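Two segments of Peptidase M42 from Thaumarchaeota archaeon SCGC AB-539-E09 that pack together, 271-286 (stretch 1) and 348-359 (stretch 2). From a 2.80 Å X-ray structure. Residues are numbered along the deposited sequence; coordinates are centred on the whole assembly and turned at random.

Stretch 1 (271-286) PNQPLKEFVINVAKQA
Stretch 2 348-359: KRLDLETVEGFT

Residues 273-285 form a single regular helix, entered from an extended Pro-271 and Asn-272 (phi/psi -64/156 and -57/128). The C-terminal stretch begins at the end of an earlier helix, kinks through Leu-350 (-88/72) and Asp-351 (-85/172), runs as a short helix from Leu-352 and closes in a type I turn from Glu-356 to Thr-359. In register, Pro-274 lies nearest Phe-358 (CA to CA 5.2 Å) and Val-282 nearest Arg-349 (8.6 Å), so the start of the long helix meets the chain terminus and the two stretches run in opposite senses. Together they bury 470 Å².

One hydrogen bond crosses the contact. Asn-272 (chi1 172°, chi2 -87°) sends ND2 to Phe-358 O at 2.9 Å, almost linear at 174°, while its OD1 caps the helix by accepting from Leu-275 N at 2.7 Å. The amide suits this place because it can donate and accept at once. Asp-351 (chi1 p) is the corresponding cap of the short helix: its OD1 accepts from Thr-354 N at 3.0 Å and from Thr-354 OG1 at 2.6 Å.

The apolar contact centres on two aromatic rings. Phe-358 (chi1 -65°, chi2 -27°) is buried and has 110 Å² covered by the 271-286 stretch. Its edge approaches one face of Phe-278 (chi1 173°, chi2 80°), with centroids 5.5 Å apart, planes at 63° and Phe-358 CZ 3.8 Å from Phe-278 CG. Leu-275 CB lies over the Phe-358 face, 4.2 Å from the ring centroid and 9° off its normal, a CH-pi contact; Leu-275 CD1 (chi1 t, chi2 p) reaches Phe-358 CE2 at 3.7 Å. The compact ring of Pro-274, C-gamma exo, fits the close backbone approach, placing CB 3.7 Å from Phe-358 CD1.

Phe-278 points toward the other stretch and extends the apolar surface. Its CE2 meets Leu-350 CD2 at 3.5 Å, the leucine (chi1 m, chi2 t) leaving its backbone sideways but ending nearer the helix. Thr-354 (chi1 m) sets CG2 3.8 Å from Phe-278 CE1, thus combining a methyl contact with its hydroxyl bond to Asp-351.

Farther along, Arg-349 (m, t, t, chi4 72°) lies along the helix. Arg-349 CB sits at the edge of the Phe-278 ring, 3.9 Å from Phe-278 CZ, and Arg-349 CD is 3.9 Å from Val-282 CG2 (chi1 t). The aliphatic chain thereby covers apolar groups before Arg-349 NE comes within 3.6 Å of Gln-285 OE1, a polar approach at the more exposed margin.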

# COMPACT_ATOMS: atom_id res chain seq x y z
N PRO C 271 -24.84 4.08 -36.13
CA PRO C 271 -25.97 4.48 -36.97
C PRO C 271 -25.87 3.93 -38.40
O PRO C 271 -24.77 3.65 -38.86
CB PRO C 271 -25.88 6.01 -36.96
CG PRO C 271 -24.47 6.31 -36.62
CD PRO C 271 -24.02 5.23 -35.71
N ASN C 272 -27.01 3.81 -39.07
CA ASN C 272 -27.06 3.56 -40.50
C ASN C 272 -26.31 4.67 -41.21
O ASN C 272 -26.56 5.85 -40.98
CB ASN C 272 -28.51 3.51 -40.97
CG ASN C 272 -28.64 3.45 -42.49
OD1 ASN C 272 -28.65 4.48 -43.18
ND2 ASN C 272 -28.80 2.25 -43.02
N GLN C 273 -25.38 4.29 -42.08
CA GLN C 273 -24.47 5.27 -42.66
C GLN C 273 -25.11 6.18 -43.72
O GLN C 273 -24.92 7.39 -43.68
CB GLN C 273 -23.21 4.59 -43.17
CG GLN C 273 -22.33 4.05 -42.05
CD GLN C 273 -21.81 5.15 -41.13
OE1 GLN C 273 -21.02 6.00 -41.55
NE2 GLN C 273 -22.24 5.14 -39.88
N PRO C 274 -25.88 5.60 -44.66
CA PRO C 274 -26.66 6.44 -45.57
C PRO C 274 -27.54 7.49 -44.86
O PRO C 274 -27.60 8.63 -45.30
CB PRO C 274 -27.54 5.43 -46.30
CG PRO C 274 -26.70 4.20 -46.35
CD PRO C 274 -25.90 4.19 -45.08
N LEU C 275 -28.21 7.08 -43.78
CA LEU C 275 -29.07 7.99 -43.02
C LEU C 275 -28.24 9.07 -42.34
O LEU C 275 -28.65 10.23 -42.30
CB LEU C 275 -29.88 7.23 -41.98
CG LEU C 275 -30.74 8.07 -41.01
CD1 LEU C 275 -31.68 9.00 -41.75
CD2 LEU C 275 -31.53 7.17 -40.07
N LYS C 276 -27.07 8.70 -41.82
CA LYS C 276 -26.17 9.69 -41.23
C LYS C 276 -25.80 10.75 -42.26
O LYS C 276 -25.87 11.94 -41.97
CB LYS C 276 -24.90 9.02 -40.69
CG LYS C 276 -23.94 9.99 -40.01
CD LYS C 276 -22.58 9.37 -39.74
CE LYS C 276 -21.67 9.40 -40.97
NZ LYS C 276 -20.36 8.74 -40.66
N GLU C 277 -25.39 10.31 -43.45
CA GLU C 277 -24.98 11.23 -44.50
C GLU C 277 -26.15 12.13 -44.90
O GLU C 277 -25.97 13.32 -45.17
CB GLU C 277 -24.41 10.47 -45.72
CG GLU C 277 -23.14 9.66 -45.46
CD GLU C 277 -21.99 10.45 -44.78
OE1 GLU C 277 -21.90 11.71 -44.92
OE2 GLU C 277 -21.16 9.80 -44.08
N PHE C 278 -27.34 11.54 -44.93
CA PHE C 278 -28.54 12.26 -45.27
C PHE C 278 -28.78 13.43 -44.32
O PHE C 278 -29.01 14.56 -44.76
CB PHE C 278 -29.72 11.29 -45.23
CG PHE C 278 -31.08 11.93 -45.41
CD1 PHE C 278 -31.54 12.28 -46.67
CD2 PHE C 278 -31.90 12.15 -44.30
CE1 PHE C 278 -32.80 12.85 -46.83
CE2 PHE C 278 -33.15 12.72 -44.46
CZ PHE C 278 -33.60 13.07 -45.72
N VAL C 279 -28.70 13.17 -43.03
CA VAL C 279 -28.89 14.23 -42.04
C VAL C 279 -27.82 15.32 -42.16
O VAL C 279 -28.14 16.51 -42.12
CB VAL C 279 -28.88 13.65 -40.61
CG1 VAL C 279 -28.99 14.76 -39.58
CG2 VAL C 279 -30.02 12.66 -40.44
N ILE C 280 -26.57 14.93 -42.32
CA ILE C 280 -25.49 15.89 -42.47
C ILE C 280 -25.76 16.83 -43.65
O ILE C 280 -25.54 18.04 -43.53
CB ILE C 280 -24.12 15.20 -42.64
CG1 ILE C 280 -23.68 14.60 -41.30
CG2 ILE C 280 -23.05 16.18 -43.09
CD1 ILE C 280 -22.57 13.58 -41.40
N ASN C 281 -26.25 16.28 -44.76
CA ASN C 281 -26.50 17.07 -45.97
C ASN C 281 -27.73 17.94 -45.83
O ASN C 281 -27.71 19.11 -46.22
CB ASN C 281 -26.64 16.19 -47.19
CG ASN C 281 -25.35 15.46 -47.52
OD1 ASN C 281 -24.25 15.86 -47.11
ND2 ASN C 281 -25.47 14.36 -48.25
N VAL C 282 -28.80 17.39 -45.28
CA VAL C 282 -29.99 18.18 -45.06
C VAL C 282 -29.67 19.40 -44.20
O VAL C 282 -30.13 20.51 -44.48
CB VAL C 282 -31.11 17.35 -44.41
CG1 VAL C 282 -32.25 18.24 -43.92
CG2 VAL C 282 -31.64 16.33 -45.42
N ALA C 283 -28.86 19.20 -43.17
CA ALA C 283 -28.48 20.28 -42.26
C ALA C 283 -27.63 21.33 -42.97
O ALA C 283 -27.84 22.52 -42.79
CB ALA C 283 -27.74 19.72 -41.06
N LYS C 284 -26.67 20.87 -43.77
CA LYS C 284 -25.79 21.78 -44.51
C LYS C 284 -26.58 22.63 -45.50
O LYS C 284 -26.36 23.83 -45.61
CB LYS C 284 -24.74 21.00 -45.29
CG LYS C 284 -23.63 21.88 -45.82
CD LYS C 284 -22.73 21.14 -46.78
CE LYS C 284 -21.55 22.03 -47.15
NZ LYS C 284 -20.77 21.46 -48.28
N GLN C 285 -27.49 21.97 -46.21
CA GLN C 285 -28.35 22.61 -47.19
C GLN C 285 -29.30 23.61 -46.55
O GLN C 285 -29.53 24.68 -47.10
CB GLN C 285 -29.12 21.53 -47.94
CG GLN C 285 -29.98 22.02 -49.10
CD GLN C 285 -30.86 20.91 -49.67
OE1 GLN C 285 -31.27 19.98 -48.95
NE2 GLN C 285 -31.18 21.03 -50.96
N ALA C 286 -29.83 23.28 -45.38
CA ALA C 286 -30.70 24.19 -44.62
C ALA C 286 -29.93 25.20 -43.76
O ALA C 286 -30.54 25.98 -43.05
CB ALA C 286 -31.63 23.38 -43.75
N LYS C 348 -39.71 16.42 -44.01
CA LYS C 348 -40.13 16.87 -45.33
C LYS C 348 -39.57 15.99 -46.45
O LYS C 348 -40.28 15.69 -47.40
CB LYS C 348 -39.71 18.31 -45.57
CG LYS C 348 -40.68 19.33 -44.99
CD LYS C 348 -40.18 20.78 -45.00
CE LYS C 348 -40.13 21.35 -46.39
NZ LYS C 348 -39.21 22.52 -46.42
N ARG C 349 -38.32 15.55 -46.30
CA ARG C 349 -37.60 14.85 -47.36
C ARG C 349 -37.55 13.32 -47.24
O ARG C 349 -37.00 12.64 -48.12
CB ARG C 349 -36.18 15.38 -47.45
CG ARG C 349 -36.08 16.80 -47.96
CD ARG C 349 -34.68 17.36 -47.70
NE ARG C 349 -34.54 18.75 -48.13
CZ ARG C 349 -35.08 19.80 -47.51
NH1 ARG C 349 -35.83 19.65 -46.41
NH2 ARG C 349 -34.89 21.02 -48.00
N LEU C 350 -38.11 12.77 -46.17
CA LEU C 350 -38.05 11.31 -45.96
C LEU C 350 -39.21 10.60 -46.64
O LEU C 350 -40.14 10.14 -45.98
CB LEU C 350 -38.00 10.98 -44.46
CG LEU C 350 -36.67 11.21 -43.74
CD1 LEU C 350 -36.87 11.12 -42.23
CD2 LEU C 350 -35.60 10.22 -44.17
N ASP C 351 -39.16 10.53 -47.97
CA ASP C 351 -40.18 9.79 -48.74
C ASP C 351 -39.80 8.32 -48.81
O ASP C 351 -38.71 7.94 -48.39
CB ASP C 351 -40.37 10.40 -50.14
CG ASP C 351 -39.08 10.51 -50.94
OD1 ASP C 351 -38.07 9.88 -50.55
OD2 ASP C 351 -39.06 11.21 -51.96
N LEU C 352 -40.70 7.49 -49.34
CA LEU C 352 -40.47 6.05 -49.41
C LEU C 352 -39.19 5.69 -50.16
O LEU C 352 -38.46 4.79 -49.75
CB LEU C 352 -41.67 5.35 -50.06
CG LEU C 352 -41.68 3.81 -49.97
CD1 LEU C 352 -41.91 3.30 -48.55
CD2 LEU C 352 -42.72 3.21 -50.92
N GLU C 353 -38.91 6.38 -51.25
CA GLU C 353 -37.75 6.06 -52.08
C GLU C 353 -36.42 6.32 -51.35
O GLU C 353 -35.52 5.47 -51.36
CB GLU C 353 -37.81 6.83 -53.39
CG GLU C 353 -36.59 6.65 -54.29
CD GLU C 353 -36.64 7.50 -55.54
OE1 GLU C 353 -37.56 8.34 -55.68
OE2 GLU C 353 -35.74 7.35 -56.40
N THR C 354 -36.31 7.49 -50.72
CA THR C 354 -35.12 7.85 -49.94
C THR C 354 -34.86 6.84 -48.82
O THR C 354 -33.71 6.43 -48.61
CB THR C 354 -35.26 9.25 -49.31
OG1 THR C 354 -35.51 10.22 -50.33
CG2 THR C 354 -34.01 9.65 -48.57
N VAL C 355 -35.92 6.45 -48.12
CA VAL C 355 -35.82 5.53 -47.00
C VAL C 355 -35.43 4.11 -47.41
O VAL C 355 -34.63 3.46 -46.73
CB VAL C 355 -37.15 5.49 -46.21
CG1 VAL C 355 -37.12 4.42 -45.12
CG2 VAL C 355 -37.42 6.86 -45.58
N GLU C 356 -35.97 3.62 -48.52
CA GLU C 356 -35.56 2.32 -49.03
C GLU C 356 -34.10 2.36 -49.48
O GLU C 356 -33.39 1.36 -49.39
CB GLU C 356 -36.48 1.84 -50.16
CG GLU C 356 -37.87 1.49 -49.66
CD GLU C 356 -38.82 1.03 -50.76
OE1 GLU C 356 -38.75 1.57 -51.90
OE2 GLU C 356 -39.66 0.14 -50.48
N GLY C 357 -33.64 3.53 -49.95
CA GLY C 357 -32.24 3.74 -50.34
C GLY C 357 -31.23 3.67 -49.21
O GLY C 357 -30.03 3.61 -49.45
N PHE C 358 -31.69 3.71 -47.96
CA PHE C 358 -30.81 3.60 -46.79
C PHE C 358 -30.39 2.17 -46.49
O PHE C 358 -29.41 1.94 -45.80
CB PHE C 358 -31.50 4.16 -45.55
CG PHE C 358 -31.80 5.63 -45.60
CD1 PHE C 358 -31.03 6.50 -46.36
CD2 PHE C 358 -32.82 6.15 -44.82
CE1 PHE C 358 -31.30 7.85 -46.38
CE2 PHE C 358 -33.11 7.50 -44.84
CZ PHE C 358 -32.34 8.35 -45.62
N THR C 359 -31.15 1.21 -47.00
CA THR C 359 -30.94 -0.20 -46.73
C THR C 359 -30.60 -0.93 -48.04
O THR C 359 -30.38 -0.31 -49.08
CB THR C 359 -32.22 -0.80 -46.10
OG1 THR C 359 -32.47 -0.12 -44.87
CG2 THR C 359 -32.10 -2.30 -45.83
OXT THR C 359 -30.50 -2.15 -48.10